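Local coordinates for YebG family protein (Pseudomonas syringae pv. tomato, PDB 3ERM) that is of unknown function but belongs to the YebG family and is a largely helical protein with two chains in its assembly, at residues A[31-43]-A[55-67]. Sequence-based numbering, arbitrary orientation.
Sequences QMLELAELLTDVL and AEDASIYMAKNRA
Helices 22-46 and 52-63 form a close-packed helical hairpin, and Ser59 is the knob at its centre, set among Ala36, Leu39, Thr40 and Leu43. Small residues let the axes of 31-43 and 55-63 approach to 8.1 Å at an angle of 140°, roughly antiparallel. Ser59 CB comes down on the backbone, 3.3 Å from Ala36 O. Its hydroxyl turns back along its own helix, OG lying beside the backbone N (chi1 -74°) and donating to Ala55 O at 2.7 Å. That carbonyl is thereby gripped twice, since Ser59 N and OG reach it from opposite faces of its plane. Thr40 does likewise on the facing helix: OG1 bonds to Ala36 O from above the carbonyl plane, so each hydroxyl donates to a carbonyl of its own helix. Toward the start of 31-43, Ala63 CB packs on Ala36 CB at 3.7 Å and rests against Met32 O. Met32, a selenomethionine bent at chi2, lays its SE 4.0 Å from Ala63 CB; the placing of its terminal methyl is doubtful. Beyond the hairpin's second helix the chain turns at Asn65 into helix 66-74, whose first residue still reaches back: Leu35 CD2 sits over the centre of one face of the Arg66 guanidinium, 3.7 Å above its plane. Arg66 NE is hydrogen-bonded to Phe73 O of the second subunit, so the start of helix 66-74 is tied to that subunit.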
ATOM      1  N   GLN A  31      -1.296  -0.578  16.321  1.00 53.47           N
ATOM      2  CA  GLN A  31      -1.161  -1.481  15.189  1.00 53.51           C
ATOM      3  C   GLN A  31      -1.044  -0.703  13.884  1.00 53.10           C
ATOM      4  O   GLN A  31      -0.359  -1.142  12.974  1.00 53.10           O
ATOM      5  CB  GLN A  31      -2.335  -2.459  15.146  1.00 54.12           C
ATOM      6  CG  GLN A  31      -2.347  -3.478  16.287  1.00 55.09           C
ATOM      7  CD  GLN A  31      -3.739  -4.098  16.492  1.00 57.45           C
ATOM      8  OE1 GLN A  31      -3.991  -4.832  17.477  1.00 58.37           O
ATOM      9  NE2 GLN A  31      -4.661  -3.791  15.571  1.00 57.61           N
HETATM   10  N   MSE A  32      -1.702   0.454  13.817  1.00 53.36           N
HETATM   11  CA  MSE A  32      -1.580   1.409  12.706  1.00 53.37           C
HETATM   12  C   MSE A  32      -0.099   1.840  12.536  1.00 52.07           C
HETATM   13  O   MSE A  32       0.462   1.808  11.425  1.00 51.27           O
HETATM   14  CB  MSE A  32      -2.504   2.601  12.995  1.00 56.75           C
HETATM   15  CG  MSE A  32      -2.579   3.678  11.947  1.00 61.79           C
HETATM   16 SE   MSE A  32      -0.895   4.708  11.802  0.70 68.42          SE
HETATM   17  CE  MSE A  32      -1.280   5.672  10.177  1.00 67.58           C
ATOM     18  N   LEU A  33       0.520   2.215  13.653  1.00 50.24           N
ATOM     19  CA  LEU A  33       1.893   2.671  13.701  1.00 48.84           C
ATOM     20  C   LEU A  33       2.835   1.546  13.368  1.00 48.28           C
ATOM     21  O   LEU A  33       3.690   1.710  12.501  1.00 49.16           O
ATOM     22  CB  LEU A  33       2.223   3.204  15.089  1.00 48.79           C
ATOM     23  CG  LEU A  33       1.397   4.406  15.515  1.00 49.19           C
ATOM     24  CD1 LEU A  33       1.412   4.556  17.038  1.00 49.39           C
ATOM     25  CD2 LEU A  33       1.902   5.663  14.803  1.00 48.70           C
ATOM     26  N   GLU A  34       2.688   0.409  14.044  1.00 47.36           N
ATOM     27  CA  GLU A  34       3.544  -0.735  13.761  1.00 46.75           C
ATOM     28  C   GLU A  34       3.515  -1.107  12.263  1.00 44.44           C
ATOM     29  O   GLU A  34       4.539  -1.449  11.707  1.00 43.56           O
ATOM     30  CB  GLU A  34       3.193  -1.927  14.651  1.00 49.34           C
ATOM     31  CG  GLU A  34       4.080  -3.147  14.412  1.00 53.32           C
ATOM     32  CD  GLU A  34       3.494  -4.498  14.926  1.00 57.07           C
ATOM     33  OE1 GLU A  34       2.284  -4.566  15.353  1.00 57.93           O
ATOM     34  OE2 GLU A  34       4.273  -5.510  14.884  1.00 57.60           O
ATOM     35  N   LEU A  35       2.349  -1.006  11.624  1.00 42.79           N
ATOM     36  CA  LEU A  35       2.195  -1.236  10.183  1.00 41.74           C
ATOM     37  C   LEU A  35       2.841  -0.170   9.326  1.00 43.35           C
ATOM     38  O   LEU A  35       3.419  -0.471   8.274  1.00 45.34           O
ATOM     39  CB  LEU A  35       0.724  -1.289   9.774  1.00 38.36           C
ATOM     40  CG  LEU A  35       0.440  -1.503   8.272  1.00 37.54           C
ATOM     41  CD1 LEU A  35       0.949  -2.855   7.718  1.00 34.24           C
ATOM     42  CD2 LEU A  35      -1.060  -1.349   7.980  1.00 37.31           C
ATOM     43  N   ALA A  36       2.710   1.080   9.743  1.00 43.95           N
ATOM     44  CA  ALA A  36       3.214   2.156   8.939  1.00 45.10           C
ATOM     45  C   ALA A  36       4.733   1.985   8.950  1.00 46.62           C
ATOM     46  O   ALA A  36       5.409   2.123   7.915  1.00 47.02           O
ATOM     47  CB  ALA A  36       2.779   3.522   9.512  1.00 44.50           C
ATOM     48  N   GLU A  37       5.257   1.621  10.116  1.00 47.36           N
ATOM     49  CA  GLU A  37       6.692   1.448  10.279  1.00 48.72           C
ATOM     50  C   GLU A  37       7.293   0.292   9.456  1.00 48.28           C
ATOM     51  O   GLU A  37       8.382   0.414   8.912  1.00 48.61           O
ATOM     52  CB  GLU A  37       7.003   1.246  11.746  1.00 49.70           C
ATOM     53  CG  GLU A  37       8.479   1.253  12.015  1.00 52.30           C
ATOM     54  CD  GLU A  37       8.777   1.071  13.466  1.00 53.87           C
ATOM     55  OE1 GLU A  37       7.820   1.170  14.270  1.00 54.31           O
ATOM     56  OE2 GLU A  37       9.961   0.830  13.795  1.00 55.28           O
ATOM     57  N   LEU A  38       6.599  -0.833   9.380  1.00 46.68           N
ATOM     58  CA  LEU A  38       7.108  -1.923   8.592  1.00 45.85           C
ATOM     59  C   LEU A  38       6.981  -1.577   7.116  1.00 45.11           C
ATOM     60  O   LEU A  38       7.906  -1.803   6.353  1.00 45.55           O
ATOM     61  CB  LEU A  38       6.383  -3.228   8.945  1.00 46.43           C
ATOM     62  CG  LEU A  38       6.620  -3.737  10.376  1.00 46.39           C
ATOM     63  CD1 LEU A  38       5.568  -4.761  10.794  1.00 46.76           C
ATOM     64  CD2 LEU A  38       8.009  -4.321  10.607  1.00 45.67           C
ATOM     65  N   LEU A  39       5.867  -0.969   6.728  1.00 44.69           N
ATOM     66  CA  LEU A  39       5.693  -0.509   5.340  1.00 45.50           C
ATOM     67  C   LEU A  39       6.777   0.456   4.847  1.00 45.17           C
ATOM     68  O   LEU A  39       7.236   0.353   3.702  1.00 46.60           O
ATOM     69  CB  LEU A  39       4.368   0.207   5.201  1.00 45.78           C
ATOM     70  CG  LEU A  39       3.158  -0.266   4.390  1.00 47.36           C
ATOM     71  CD1 LEU A  39       3.193  -1.712   3.916  1.00 47.48           C
ATOM     72  CD2 LEU A  39       1.897   0.057   5.229  1.00 46.96           C
ATOM     73  N   THR A  40       7.147   1.407   5.700  1.00 44.39           N
ATOM     74  CA  THR A  40       8.206   2.341   5.423  1.00 44.86           C
ATOM     75  C   THR A  40       9.451   1.572   5.154  1.00 46.04           C
ATOM     76  O   THR A  40      10.139   1.855   4.182  1.00 47.48           O
ATOM     77  CB  THR A  40       8.470   3.219   6.625  1.00 44.67           C
ATOM     78  OG1 THR A  40       7.294   3.995   6.856  1.00 45.14           O
ATOM     79  CG2 THR A  40       9.709   4.163   6.385  1.00 43.92           C
ATOM     80  N   ASP A  41       9.729   0.598   6.004  1.00 46.53           N
ATOM     81  CA  ASP A  41      10.910  -0.143   5.817  1.00 49.43           C
ATOM     82  C   ASP A  41      10.942  -0.976   4.545  1.00 49.80           C
ATOM     83  O   ASP A  41      12.021  -1.066   3.903  1.00 51.39           O
ATOM     84  CB  ASP A  41      11.241  -1.038   6.975  1.00 52.76           C
ATOM     85  CG  ASP A  41      12.543  -1.802   6.703  1.00 57.07           C
ATOM     86  OD1 ASP A  41      13.591  -1.112   6.466  1.00 56.96           O
ATOM     87  OD2 ASP A  41      12.501  -3.074   6.637  1.00 58.55           O
ATOM     88  N   VAL A  42       9.822  -1.612   4.173  1.00 48.28           N
ATOM     89  CA  VAL A  42       9.862  -2.445   2.955  1.00 46.38           C
ATOM     90  C   VAL A  42       9.951  -1.549   1.726  1.00 46.80           C
ATOM     91  O   VAL A  42      10.583  -1.912   0.750  1.00 48.20           O
ATOM     92  CB  VAL A  42       8.725  -3.526   2.795  1.00 45.43           C
ATOM     93  CG1 VAL A  42       8.336  -4.173   4.121  1.00 44.06           C
ATOM     94  CG2 VAL A  42       7.543  -2.983   2.079  1.00 45.30           C
ATOM     95  N   LEU A  43       9.362  -0.357   1.800  1.00 46.29           N
ATOM     96  CA  LEU A  43       9.375   0.555   0.677  1.00 45.51           C
ATOM     97  C   LEU A  43      10.738   1.157   0.423  1.00 45.98           C
ATOM     98  O   LEU A  43      11.205   1.168  -0.732  1.00 45.94           O
ATOM     99  CB  LEU A  43       8.329   1.647   0.831  1.00 44.75           C
ATOM    100  CG  LEU A  43       6.861   1.205   0.682  1.00 44.87           C
ATOM    101  CD1 LEU A  43       5.965   2.452   0.874  1.00 43.69           C
ATOM    102  CD2 LEU A  43       6.590   0.552  -0.679  1.00 44.02           C
ATOM    103  N   ALA A  55       8.438   7.735   1.770  1.00 43.66           N
ATOM    104  CA  ALA A  55       8.038   6.364   2.151  1.00 43.85           C
ATOM    105  C   ALA A  55       7.281   6.404   3.464  1.00 45.29           C
ATOM    106  O   ALA A  55       6.287   5.674   3.667  1.00 43.02           O
ATOM    107  CB  ALA A  55       9.253   5.467   2.299  1.00 41.65           C
ATOM    108  N   GLU A  56       7.761   7.275   4.351  1.00 45.70           N
ATOM    109  CA  GLU A  56       7.152   7.451   5.653  1.00 48.27           C
ATOM    110  C   GLU A  56       5.689   7.911   5.464  1.00 48.61           C
ATOM    111  O   GLU A  56       4.748   7.273   5.981  1.00 48.36           O
ATOM    112  CB  GLU A  56       7.972   8.465   6.411  1.00 49.68           C
ATOM    113  CG  GLU A  56       7.830   8.471   7.889  1.00 53.43           C
ATOM    114  CD  GLU A  56       8.657   9.623   8.504  1.00 56.19           C
ATOM    115  OE1 GLU A  56       8.096  10.451   9.283  1.00 55.80           O
ATOM    116  OE2 GLU A  56       9.870   9.709   8.161  1.00 57.31           O
ATOM    117  N   ASP A  57       5.526   8.948   4.638  1.00 48.03           N
ATOM    118  CA  ASP A  57       4.272   9.680   4.436  1.00 49.03           C
ATOM    119  C   ASP A  57       3.208   8.781   3.848  1.00 49.20           C
ATOM    120  O   ASP A  57       2.041   8.817   4.255  1.00 47.98           O
ATOM    121  CB  ASP A  57       4.469  10.865   3.466  1.00 49.80           C
ATOM    122  CG  ASP A  57       5.101  12.079   4.119  1.00 50.90           C
ATOM    123  OD1 ASP A  57       5.061  12.205   5.350  1.00 51.50           O
ATOM    124  OD2 ASP A  57       5.639  12.940   3.392  1.00 53.48           O
ATOM    125  N   ALA A  58       3.635   8.000   2.870  1.00 48.93           N
ATOM    126  CA  ALA A  58       2.742   7.152   2.118  1.00 49.49           C
ATOM    127  C   ALA A  58       2.348   5.960   2.976  1.00 49.18           C
ATOM    128  O   ALA A  58       1.229   5.476   2.884  1.00 48.42           O
ATOM    129  CB  ALA A  58       3.426   6.698   0.842  1.00 48.05           C
ATOM    130  N   SER A  59       3.282   5.508   3.812  1.00 49.83           N
ATOM    131  CA  SER A  59       3.065   4.384   4.727  1.00 50.26           C
ATOM    132  C   SER A  59       2.038   4.724   5.784  1.00 50.06           C
ATOM    133  O   SER A  59       1.181   3.889   6.077  1.00 51.29           O
ATOM    134  CB  SER A  59       4.369   3.987   5.418  1.00 50.20           C
ATOM    135  OG  SER A  59       5.169   3.310   4.483  1.00 51.78           O
ATOM    136  N   ILE A  60       2.130   5.936   6.351  1.00 48.35           N
ATOM    137  CA  ILE A  60       1.181   6.399   7.361  1.00 46.60           C
ATOM    138  C   ILE A  60      -0.175   6.507   6.712  1.00 45.86           C
ATOM    139  O   ILE A  60      -1.187   6.243   7.328  1.00 47.05           O
ATOM    140  CB  ILE A  60       1.569   7.768   7.941  1.00 47.48           C
ATOM    141  CG1 ILE A  60       2.892   7.671   8.701  1.00 47.40           C
ATOM    142  CG2 ILE A  60       0.489   8.305   8.909  1.00 45.91           C
ATOM    143  CD1 ILE A  60       3.262   8.940   9.478  1.00 47.07           C
ATOM    144  N   TYR A  61      -0.200   6.859   5.443  1.00 44.06           N
ATOM    145  CA  TYR A  61      -1.460   7.160   4.813  1.00 43.54           C
ATOM    146  C   TYR A  61      -2.232   5.871   4.580  1.00 43.56           C
ATOM    147  O   TYR A  61      -3.425   5.774   4.886  1.00 43.62           O
ATOM    148  CB  TYR A  61      -1.246   7.892   3.495  1.00 42.10           C
ATOM    149  CG  TYR A  61      -2.502   7.981   2.686  1.00 41.66           C
ATOM    150  CD1 TYR A  61      -3.528   8.875   3.057  1.00 41.79           C
ATOM    151  CD2 TYR A  61      -2.716   7.127   1.596  1.00 41.16           C
ATOM    152  CE1 TYR A  61      -4.733   8.954   2.321  1.00 42.16           C
ATOM    153  CE2 TYR A  61      -3.922   7.184   0.846  1.00 41.28           C
ATOM    154  CZ  TYR A  61      -4.915   8.109   1.204  1.00 42.81           C
ATOM    155  OH  TYR A  61      -6.097   8.203   0.477  1.00 43.74           O
HETATM  156  N   MSE A  62      -1.532   4.901   4.017  1.00 42.04           N
HETATM  157  CA  MSE A  62      -2.061   3.559   3.812  1.00 42.08           C
HETATM  158  C   MSE A  62      -2.462   2.936   5.150  1.00 41.99           C
HETATM  159  O   MSE A  62      -3.553   2.390   5.254  1.00 40.66           O
HETATM  160  CB  MSE A  62      -1.036   2.668   3.089  1.00 41.04           C
HETATM  161  CG  MSE A  62      -0.424   3.333   1.877  1.00 42.32           C
HETATM  162 SE   MSE A  62       0.414   2.048   0.650  0.60 46.34          SE
HETATM  163  CE  MSE A  62      -0.871   2.068  -0.681  1.00 45.29           C
ATOM    164  N   ALA A  63      -1.574   3.016   6.154  1.00 41.83           N
ATOM    165  CA  ALA A  63      -1.843   2.411   7.443  1.00 42.67           C
ATOM    166  C   ALA A  63      -3.143   2.997   8.004  1.00 43.49           C
ATOM    167  O   ALA A  63      -3.986   2.246   8.440  1.00 44.33           O
ATOM    168  CB  ALA A  63      -0.673   2.591   8.413  1.00 41.53           C
ATOM    169  N   LYS A  64      -3.341   4.318   7.920  1.00 43.96           N
ATOM    170  CA  LYS A  64      -4.603   4.959   8.385  1.00 42.82           C
ATOM    171  C   LYS A  64      -5.850   4.532   7.577  1.00 42.73           C
ATOM    172  O   LYS A  64      -6.973   4.791   7.988  1.00 41.63           O
ATOM    173  CB  LYS A  64      -4.502   6.478   8.320  1.00 42.73           C
ATOM    174  CG  LYS A  64      -3.652   7.195   9.386  1.00 44.26           C
ATOM    175  CD  LYS A  64      -3.535   8.703   9.002  1.00 46.01           C
ATOM    176  CE  LYS A  64      -2.641   9.561   9.917  1.00 47.23           C
ATOM    177  NZ  LYS A  64      -3.351  10.185  11.079  1.00 49.80           N
ATOM    178  N   ASN A  65      -5.654   3.921   6.406  1.00 41.45           N
ATOM    179  CA  ASN A  65      -6.763   3.467   5.583  1.00 39.62           C
ATOM    180  C   ASN A  65      -6.596   2.000   5.289  1.00 40.89           C
ATOM    181  O   ASN A  65      -6.910   1.525   4.164  1.00 39.28           O
ATOM    182  CB  ASN A  65      -6.719   4.234   4.303  1.00 39.76           C
ATOM    183  CG  ASN A  65      -6.891   5.697   4.539  1.00 41.36           C
ATOM    184  OD1 ASN A  65      -7.988   6.158   4.717  1.00 40.68           O
ATOM    185  ND2 ASN A  65      -5.798   6.437   4.562  1.00 42.97           N
ATOM    186  N   ARG A  66      -6.057   1.279   6.286  1.00 41.25           N
ATOM    187  CA  ARG A  66      -5.675  -0.111   6.042  1.00 43.45           C
ATOM    188  C   ARG A  66      -6.831  -0.986   5.576  1.00 43.15           C
ATOM    189  O   ARG A  66      -6.601  -1.907   4.772  1.00 44.86           O
ATOM    190  CB  ARG A  66      -4.899  -0.758   7.209  1.00 43.63           C
ATOM    191  CG  ARG A  66      -5.659  -0.957   8.452  1.00 43.95           C
ATOM    192  CD  ARG A  66      -4.758  -1.497   9.561  1.00 45.05           C
ATOM    193  NE  ARG A  66      -4.201  -2.835   9.280  1.00 46.54           N
ATOM    194  CZ  ARG A  66      -3.321  -3.476  10.061  1.00 46.70           C
ATOM    195  NH1 ARG A  66      -2.884  -2.934  11.197  1.00 46.11           N
ATOM    196  NH2 ARG A  66      -2.877  -4.672   9.708  1.00 47.70           N
ATOM    197  N   ALA A  67      -8.049  -0.701   6.038  1.00 40.73           N
ATOM    198  CA  ALA A  67      -9.185  -1.514   5.624  1.00 42.62           C
ATOM    199  C   ALA A  67      -9.555  -1.287   4.157  1.00 42.99           C
ATOM    200  O   ALA A  67      -9.977  -2.210   3.468  1.00 43.58           O
ATOM    201  CB  ALA A  67     -10.415  -1.324   6.561  1.00 41.77           C
TER